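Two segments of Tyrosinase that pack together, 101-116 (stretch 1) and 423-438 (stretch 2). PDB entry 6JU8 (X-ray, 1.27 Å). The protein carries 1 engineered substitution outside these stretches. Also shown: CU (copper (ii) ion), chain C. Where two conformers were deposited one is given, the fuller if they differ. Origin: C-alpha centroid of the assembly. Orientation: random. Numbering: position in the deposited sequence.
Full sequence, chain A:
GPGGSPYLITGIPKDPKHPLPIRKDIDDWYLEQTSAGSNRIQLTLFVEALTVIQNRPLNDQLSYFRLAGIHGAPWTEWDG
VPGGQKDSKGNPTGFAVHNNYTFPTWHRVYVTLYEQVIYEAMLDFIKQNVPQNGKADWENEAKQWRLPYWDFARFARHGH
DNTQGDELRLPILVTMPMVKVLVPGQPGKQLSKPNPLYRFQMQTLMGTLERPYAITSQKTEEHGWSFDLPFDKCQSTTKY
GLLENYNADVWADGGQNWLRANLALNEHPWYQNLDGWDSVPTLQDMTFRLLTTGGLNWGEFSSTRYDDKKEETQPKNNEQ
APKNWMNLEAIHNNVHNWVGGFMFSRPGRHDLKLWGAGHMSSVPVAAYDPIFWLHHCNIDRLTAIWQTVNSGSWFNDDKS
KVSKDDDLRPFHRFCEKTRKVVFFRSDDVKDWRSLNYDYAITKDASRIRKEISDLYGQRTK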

# COMPACT_ATOMS: atom_id res chain seq x y z
N TYR A 101 -26.47 24.52 -3.24
CA TYR A 101 -27.51 23.60 -3.70
C TYR A 101 -27.26 23.04 -5.09
O TYR A 101 -27.90 22.08 -5.50
CB TYR A 101 -28.88 24.30 -3.64
CG TYR A 101 -29.06 24.94 -2.28
CD1 TYR A 101 -29.21 24.12 -1.15
CD2 TYR A 101 -29.05 26.32 -2.11
CE1 TYR A 101 -29.37 24.69 0.10
CE2 TYR A 101 -29.21 26.88 -0.86
CZ TYR A 101 -29.36 26.06 0.24
OH TYR A 101 -29.51 26.56 1.51
N THR A 102 -26.33 23.64 -5.83
CA THR A 102 -25.88 23.10 -7.11
C THR A 102 -24.77 22.07 -6.94
O THR A 102 -24.23 21.59 -7.94
CB THR A 102 -25.42 24.27 -8.02
OG1 THR A 102 -24.58 25.11 -7.21
CG2 THR A 102 -26.59 25.11 -8.54
N PHE A 103 -24.41 21.70 -5.72
CA PHE A 103 -23.41 20.64 -5.54
C PHE A 103 -23.77 19.41 -6.35
O PHE A 103 -22.92 18.88 -7.08
CB PHE A 103 -23.27 20.34 -4.03
CG PHE A 103 -22.68 18.99 -3.73
CD1 PHE A 103 -21.30 18.79 -3.84
CD2 PHE A 103 -23.49 17.91 -3.38
CE1 PHE A 103 -20.72 17.56 -3.61
CE2 PHE A 103 -22.91 16.66 -3.17
CZ PHE A 103 -21.54 16.48 -3.32
N PRO A 104 -24.98 18.85 -6.31
CA PRO A 104 -25.21 17.62 -7.10
C PRO A 104 -25.18 17.86 -8.59
O PRO A 104 -24.79 16.96 -9.35
CB PRO A 104 -26.62 17.18 -6.65
CG PRO A 104 -26.80 17.84 -5.31
CD PRO A 104 -26.14 19.19 -5.45
N THR A 105 -25.66 19.04 -9.05
CA THR A 105 -25.77 19.21 -10.51
C THR A 105 -24.44 19.58 -11.12
O THR A 105 -24.09 19.10 -12.22
CB THR A 105 -26.87 20.23 -10.85
OG1 THR A 105 -26.63 21.37 -10.02
CG2 THR A 105 -28.24 19.63 -10.52
N TRP A 106 -23.64 20.39 -10.42
CA TRP A 106 -22.27 20.63 -10.94
C TRP A 106 -21.56 19.31 -11.11
O TRP A 106 -20.93 19.02 -12.14
CB TRP A 106 -21.51 21.59 -9.99
CG TRP A 106 -20.19 21.98 -10.61
CD1 TRP A 106 -19.98 23.08 -11.39
CD2 TRP A 106 -18.95 21.29 -10.52
NE1 TRP A 106 -18.66 23.13 -11.81
CE2 TRP A 106 -18.02 22.03 -11.29
CE3 TRP A 106 -18.53 20.11 -9.89
CZ2 TRP A 106 -16.69 21.63 -11.43
CZ3 TRP A 106 -17.21 19.72 -10.02
CH2 TRP A 106 -16.30 20.47 -10.79
N HIS A 107 -21.62 18.44 -10.08
CA HIS A 107 -20.90 17.17 -10.16
C HIS A 107 -21.53 16.22 -11.16
O HIS A 107 -20.78 15.42 -11.76
CB HIS A 107 -20.79 16.54 -8.77
CG HIS A 107 -19.81 17.25 -7.90
ND1 HIS A 107 -20.12 18.36 -7.12
CD2 HIS A 107 -18.49 17.04 -7.68
CE1 HIS A 107 -19.03 18.77 -6.47
NE2 HIS A 107 -18.02 17.98 -6.80
N ARG A 108 -22.83 16.30 -11.43
CA ARG A 108 -23.45 15.47 -12.46
C ARG A 108 -22.77 15.75 -13.79
O ARG A 108 -22.44 14.82 -14.55
CB ARG A 108 -24.95 15.74 -12.52
CG ARG A 108 -25.64 14.99 -13.68
CD ARG A 108 -27.16 14.93 -13.51
NE ARG A 108 -27.52 14.01 -12.43
CZ ARG A 108 -28.72 13.88 -11.89
NH1 ARG A 108 -29.77 14.59 -12.28
NH2 ARG A 108 -28.88 13.01 -10.89
N VAL A 109 -22.58 17.04 -14.11
CA VAL A 109 -21.93 17.39 -15.38
C VAL A 109 -20.47 16.97 -15.37
O VAL A 109 -19.94 16.45 -16.37
CB VAL A 109 -22.07 18.90 -15.67
CG1 VAL A 109 -21.41 19.24 -17.02
CG2 VAL A 109 -23.52 19.37 -15.71
N TYR A 110 -19.77 17.15 -14.25
CA TYR A 110 -18.34 16.80 -14.16
C TYR A 110 -18.13 15.32 -14.43
O TYR A 110 -17.22 14.96 -15.20
CB TYR A 110 -17.84 17.16 -12.78
CG TYR A 110 -16.35 17.22 -12.56
CD1 TYR A 110 -15.45 17.58 -13.56
CD2 TYR A 110 -15.83 16.92 -11.30
CE1 TYR A 110 -14.09 17.64 -13.32
CE2 TYR A 110 -14.47 17.01 -11.03
CZ TYR A 110 -13.60 17.35 -12.06
OH TYR A 110 -12.26 17.43 -11.75
N VAL A 111 -18.96 14.47 -13.81
CA VAL A 111 -18.81 13.02 -14.01
C VAL A 111 -19.09 12.65 -15.48
O VAL A 111 -18.40 11.80 -16.05
CB VAL A 111 -19.75 12.26 -13.07
CG1 VAL A 111 -19.79 10.75 -13.41
CG2 VAL A 111 -19.31 12.44 -11.62
N THR A 112 -20.06 13.31 -16.10
CA THR A 112 -20.39 13.05 -17.49
C THR A 112 -19.24 13.48 -18.40
O THR A 112 -18.93 12.81 -19.39
CB THR A 112 -21.66 13.81 -17.87
OG1 THR A 112 -22.75 13.28 -17.11
CG2 THR A 112 -22.03 13.63 -19.34
N LEU A 113 -18.57 14.59 -18.11
CA LEU A 113 -17.39 14.99 -18.88
C LEU A 113 -16.35 13.87 -18.86
O LEU A 113 -15.79 13.51 -19.89
CB LEU A 113 -16.81 16.28 -18.30
CG LEU A 113 -15.40 16.69 -18.71
CD1 LEU A 113 -15.30 16.94 -20.22
CD2 LEU A 113 -14.93 17.93 -17.95
N TYR A 114 -16.05 13.35 -17.67
CA TYR A 114 -15.03 12.30 -17.53
C TYR A 114 -15.43 11.07 -18.35
O TYR A 114 -14.61 10.52 -19.08
CB TYR A 114 -14.92 11.93 -16.08
CG TYR A 114 -13.83 11.01 -15.60
CD1 TYR A 114 -12.49 11.33 -15.69
CD2 TYR A 114 -14.18 9.79 -15.00
CE1 TYR A 114 -11.49 10.48 -15.23
CE2 TYR A 114 -13.19 8.95 -14.52
CZ TYR A 114 -11.86 9.29 -14.64
OH TYR A 114 -10.91 8.45 -14.14
N GLU A 115 -16.68 10.66 -18.17
CA GLU A 115 -17.19 9.51 -18.92
C GLU A 115 -17.08 9.71 -20.43
O GLU A 115 -16.71 8.77 -21.16
CB GLU A 115 -18.65 9.28 -18.53
CG GLU A 115 -19.37 8.14 -19.23
CD GLU A 115 -20.79 8.02 -18.71
OE1 GLU A 115 -21.09 7.05 -18.00
OE2 GLU A 115 -21.60 8.94 -18.98
N GLN A 116 -17.40 10.93 -20.89
CA GLN A 116 -17.38 11.18 -22.33
C GLN A 116 -15.96 11.13 -22.85
O GLN A 116 -15.69 10.60 -23.92
CB GLN A 116 -18.02 12.54 -22.61
CG GLN A 116 -18.09 12.87 -24.11
CD GLN A 116 -18.73 14.23 -24.36
OE1 GLN A 116 -19.64 14.63 -23.65
NE2 GLN A 116 -18.23 14.96 -25.34
CU CU C . -16.42 18.38 -5.67
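Stretch 2 423-438: FFRSDDVKDWRSLNYD

A helix does not need another helix or a strand as a packing partner; an irregular segment can follow its surface just as well, provided that its turns deliver side chains and carbonyls at the right intervals. Tyrosinase offers a compact example. Stretch 1 is helical from Phe-103 onward, and stretch 2, more than three hundred residues later in the chain, runs along it in the same general sense: Ser-426 lies beside Thr-105 (CA to CA 5.5 Å) and Leu-435 beside Thr-112 (CA to CA 7.4 Å). No regular element spans stretch 2, so a crossing angle has no meaning here. Together the two bury 586 Å².

Phe-424 enters in an extended conformation and points its side chain toward the helix. Its ring offers a face to Val-109, whose CG1 stands 3.9 Å from the ring centroid and nearly along the normal, a CH-pi contact. Arg-425 turns away, and its backbone N is bound by Asp-428 OD2 at 2.8 Å, which ties the start of the first 3-10 turn, Ser-426 to Asp-428. At the head of this turn the chain comes close to the helix: Ser-426 OG and Thr-105 OG1 are hydrogen-bonded at 2.8 Å, while Thr-102 CG2 lies 3.6 Å from Ser-426 OG.

Val-429 follows (phi/psi -118/17°) with its side chain toward the helix. Its CG1 meets Val-109 CG2 at 3.8 Å, and its carbonyl O accepts a hydrogen bond from Arg-108 NH1 at 2.9 Å. The long arginine thus reaches a backbone acceptor on the loop, while its CD packs 3.7 Å from Val-429 CB. Lys-430 and Asp-431 direct their side chains away from the helix; Asp-431 OD1 instead holds Arg-433 NE in a salt bridge at 2.7 Å.

The second 3-10 turn, Trp-432 to Leu-435, brings the chain back. Trp-432 receives Arg-108 NH1 at the edge of its ring, 3.8 Å from CE3, and places its CB over one face of the guanidinium. Arg-433 and Ser-434 make no contact with the helix, but Leu-435 points inward, its CD1 3.4 Å from Thr-112 OG1. Asn-436 then adopts positive phi (66°), and the chain extends again at Tyr-437. Tyr-437 OH approaches Arg-108 CG at 3.5 Å, and its CE2 lies 3.6 Å from Thr-112 OG1. A water donates to both Tyr-437 OH and Arg-108 O, each at 2.8 Å, joining the phenol to the helix backbone.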

# COMPACT_ATOMS: atom_id res chain seq x y z
N PHE A 423 -22.97 27.93 -21.05
CA PHE A 423 -22.67 27.05 -19.92
C PHE A 423 -23.86 26.14 -19.61
O PHE A 423 -25.02 26.56 -19.74
CB PHE A 423 -22.32 27.87 -18.68
CG PHE A 423 -20.96 28.51 -18.75
CD1 PHE A 423 -19.82 27.71 -18.85
CD2 PHE A 423 -20.81 29.88 -18.69
CE1 PHE A 423 -18.56 28.29 -18.88
CE2 PHE A 423 -19.56 30.46 -18.73
CZ PHE A 423 -18.42 29.67 -18.83
N PHE A 424 -23.58 24.95 -19.11
CA PHE A 424 -24.60 24.14 -18.45
C PHE A 424 -25.29 24.91 -17.31
O PHE A 424 -24.68 25.72 -16.62
CB PHE A 424 -24.00 22.86 -17.86
CG PHE A 424 -23.96 21.69 -18.81
CD1 PHE A 424 -22.94 21.49 -19.72
CD2 PHE A 424 -24.99 20.75 -18.76
CE1 PHE A 424 -22.94 20.39 -20.57
CE2 PHE A 424 -25.01 19.66 -19.61
CZ PHE A 424 -23.98 19.49 -20.51
N ARG A 425 -26.57 24.61 -17.12
CA ARG A 425 -27.38 25.03 -15.99
C ARG A 425 -28.02 23.79 -15.38
O ARG A 425 -28.18 22.78 -16.08
CB ARG A 425 -28.45 26.05 -16.40
CG ARG A 425 -27.78 27.33 -16.91
CD ARG A 425 -28.30 28.57 -16.23
NE ARG A 425 -27.52 29.73 -16.67
CZ ARG A 425 -28.09 30.83 -17.13
NH1 ARG A 425 -29.42 30.87 -17.17
NH2 ARG A 425 -27.36 31.87 -17.51
N SER A 426 -28.42 23.86 -14.13
CA SER A 426 -28.93 22.70 -13.42
C SER A 426 -30.13 22.10 -14.13
O SER A 426 -30.24 20.86 -14.23
CB SER A 426 -29.31 23.10 -11.99
OG SER A 426 -28.12 23.38 -11.25
N ASP A 427 -31.05 22.92 -14.66
CA ASP A 427 -32.22 22.33 -15.32
C ASP A 427 -31.84 21.49 -16.52
O ASP A 427 -32.58 20.57 -16.90
CB ASP A 427 -33.18 23.44 -15.75
CG ASP A 427 -34.05 23.96 -14.64
OD1 ASP A 427 -34.22 23.28 -13.62
OD2 ASP A 427 -34.63 25.05 -14.79
N ASP A 428 -30.69 21.74 -17.15
CA ASP A 428 -30.23 20.96 -18.30
C ASP A 428 -29.99 19.49 -17.95
O ASP A 428 -30.12 18.64 -18.82
CB ASP A 428 -28.93 21.51 -18.89
CG ASP A 428 -29.07 22.93 -19.41
OD1 ASP A 428 -30.16 23.30 -19.89
OD2 ASP A 428 -28.08 23.69 -19.34
N VAL A 429 -29.69 19.24 -16.67
CA VAL A 429 -29.36 17.87 -16.27
C VAL A 429 -30.33 17.32 -15.25
O VAL A 429 -30.04 16.31 -14.59
CB VAL A 429 -27.90 17.75 -15.78
CG1 VAL A 429 -26.97 18.16 -16.91
CG2 VAL A 429 -27.68 18.57 -14.51
N LYS A 430 -31.51 17.93 -15.09
CA LYS A 430 -32.52 17.38 -14.19
C LYS A 430 -32.85 15.94 -14.56
O LYS A 430 -32.98 15.05 -13.72
CB LYS A 430 -33.78 18.27 -14.26
CG LYS A 430 -34.93 17.80 -13.37
CD LYS A 430 -36.24 18.46 -13.79
CE LYS A 430 -36.32 19.88 -13.28
NZ LYS A 430 -37.62 20.53 -13.63
N ASP A 431 -33.01 15.70 -15.87
CA ASP A 431 -33.18 14.32 -16.34
C ASP A 431 -31.82 13.79 -16.79
O ASP A 431 -31.34 14.17 -17.86
CB ASP A 431 -34.19 14.27 -17.49
CG ASP A 431 -34.47 12.85 -17.94
OD1 ASP A 431 -33.88 11.89 -17.41
OD2 ASP A 431 -35.29 12.70 -18.87
N TRP A 432 -31.20 12.98 -15.96
CA TRP A 432 -29.85 12.49 -16.25
C TRP A 432 -29.88 11.69 -17.56
O TRP A 432 -28.85 11.56 -18.22
CB TRP A 432 -29.31 11.67 -15.07
CG TRP A 432 -30.22 10.51 -14.76
CD1 TRP A 432 -30.13 9.25 -15.27
CD2 TRP A 432 -31.35 10.52 -13.88
NE1 TRP A 432 -31.16 8.47 -14.75
CE2 TRP A 432 -31.91 9.24 -13.90
CE3 TRP A 432 -31.94 11.52 -13.08
CZ2 TRP A 432 -33.05 8.89 -13.15
CZ3 TRP A 432 -33.06 11.18 -12.34
CH2 TRP A 432 -33.60 9.89 -12.38
N ARG A 433 -31.04 11.18 -17.96
CA ARG A 433 -31.11 10.37 -19.17
C ARG A 433 -30.86 11.22 -20.40
O ARG A 433 -30.53 10.71 -21.48
CB ARG A 433 -32.44 9.61 -19.25
CG ARG A 433 -32.54 8.53 -18.17
CD ARG A 433 -33.98 8.18 -17.82
NE ARG A 433 -34.51 9.25 -16.98
CZ ARG A 433 -35.19 9.25 -15.85
NH1 ARG A 433 -35.54 8.12 -15.24
NH2 ARG A 433 -35.55 10.40 -15.28
N SER A 434 -30.99 12.54 -20.25
CA SER A 434 -30.66 13.38 -21.41
C SER A 434 -29.18 13.32 -21.73
O SER A 434 -28.79 13.71 -22.83
CB SER A 434 -31.10 14.82 -21.19
OG SER A 434 -30.34 15.38 -20.14
N LEU A 435 -28.35 12.86 -20.78
CA LEU A 435 -26.91 12.69 -20.99
C LEU A 435 -26.58 11.28 -21.44
O LEU A 435 -25.42 10.89 -21.49
CB LEU A 435 -26.17 13.04 -19.68
CG LEU A 435 -26.37 14.48 -19.20
CD1 LEU A 435 -25.81 14.68 -17.80
CD2 LEU A 435 -25.74 15.44 -20.21
N ASN A 436 -27.61 10.51 -21.75
CA ASN A 436 -27.53 9.19 -22.34
C ASN A 436 -26.88 8.14 -21.43
O ASN A 436 -26.09 7.31 -21.87
CB ASN A 436 -26.77 9.19 -23.68
CG ASN A 436 -27.13 7.96 -24.49
OD1 ASN A 436 -28.22 7.39 -24.31
ND2 ASN A 436 -26.27 7.49 -25.39
N TYR A 437 -27.22 8.15 -20.15
CA TYR A 437 -26.90 7.06 -19.24
C TYR A 437 -28.09 6.88 -18.30
O TYR A 437 -28.96 7.76 -18.17
CB TYR A 437 -25.63 7.31 -18.44
CG TYR A 437 -25.71 8.45 -17.44
CD1 TYR A 437 -26.23 8.25 -16.18
CD2 TYR A 437 -25.29 9.73 -17.79
CE1 TYR A 437 -26.31 9.31 -15.28
CE2 TYR A 437 -25.34 10.80 -16.90
CZ TYR A 437 -25.86 10.57 -15.63
OH TYR A 437 -25.91 11.63 -14.75
N ASP A 438 -28.09 5.74 -17.63
CA ASP A 438 -29.12 5.51 -16.61
C ASP A 438 -28.52 4.60 -15.53
O ASP A 438 -27.36 4.15 -15.65
CB ASP A 438 -30.35 4.90 -17.24
CG ASP A 438 -31.66 5.13 -16.53
OD1 ASP A 438 -31.66 5.69 -15.41
OD2 ASP A 438 -32.70 4.72 -17.10
O HOH W 1 -23.15 12.12 -14.32
O HOH W 2 -23.28 9.04 -21.34
O HOH W 3 -16.09 16.87 -4.52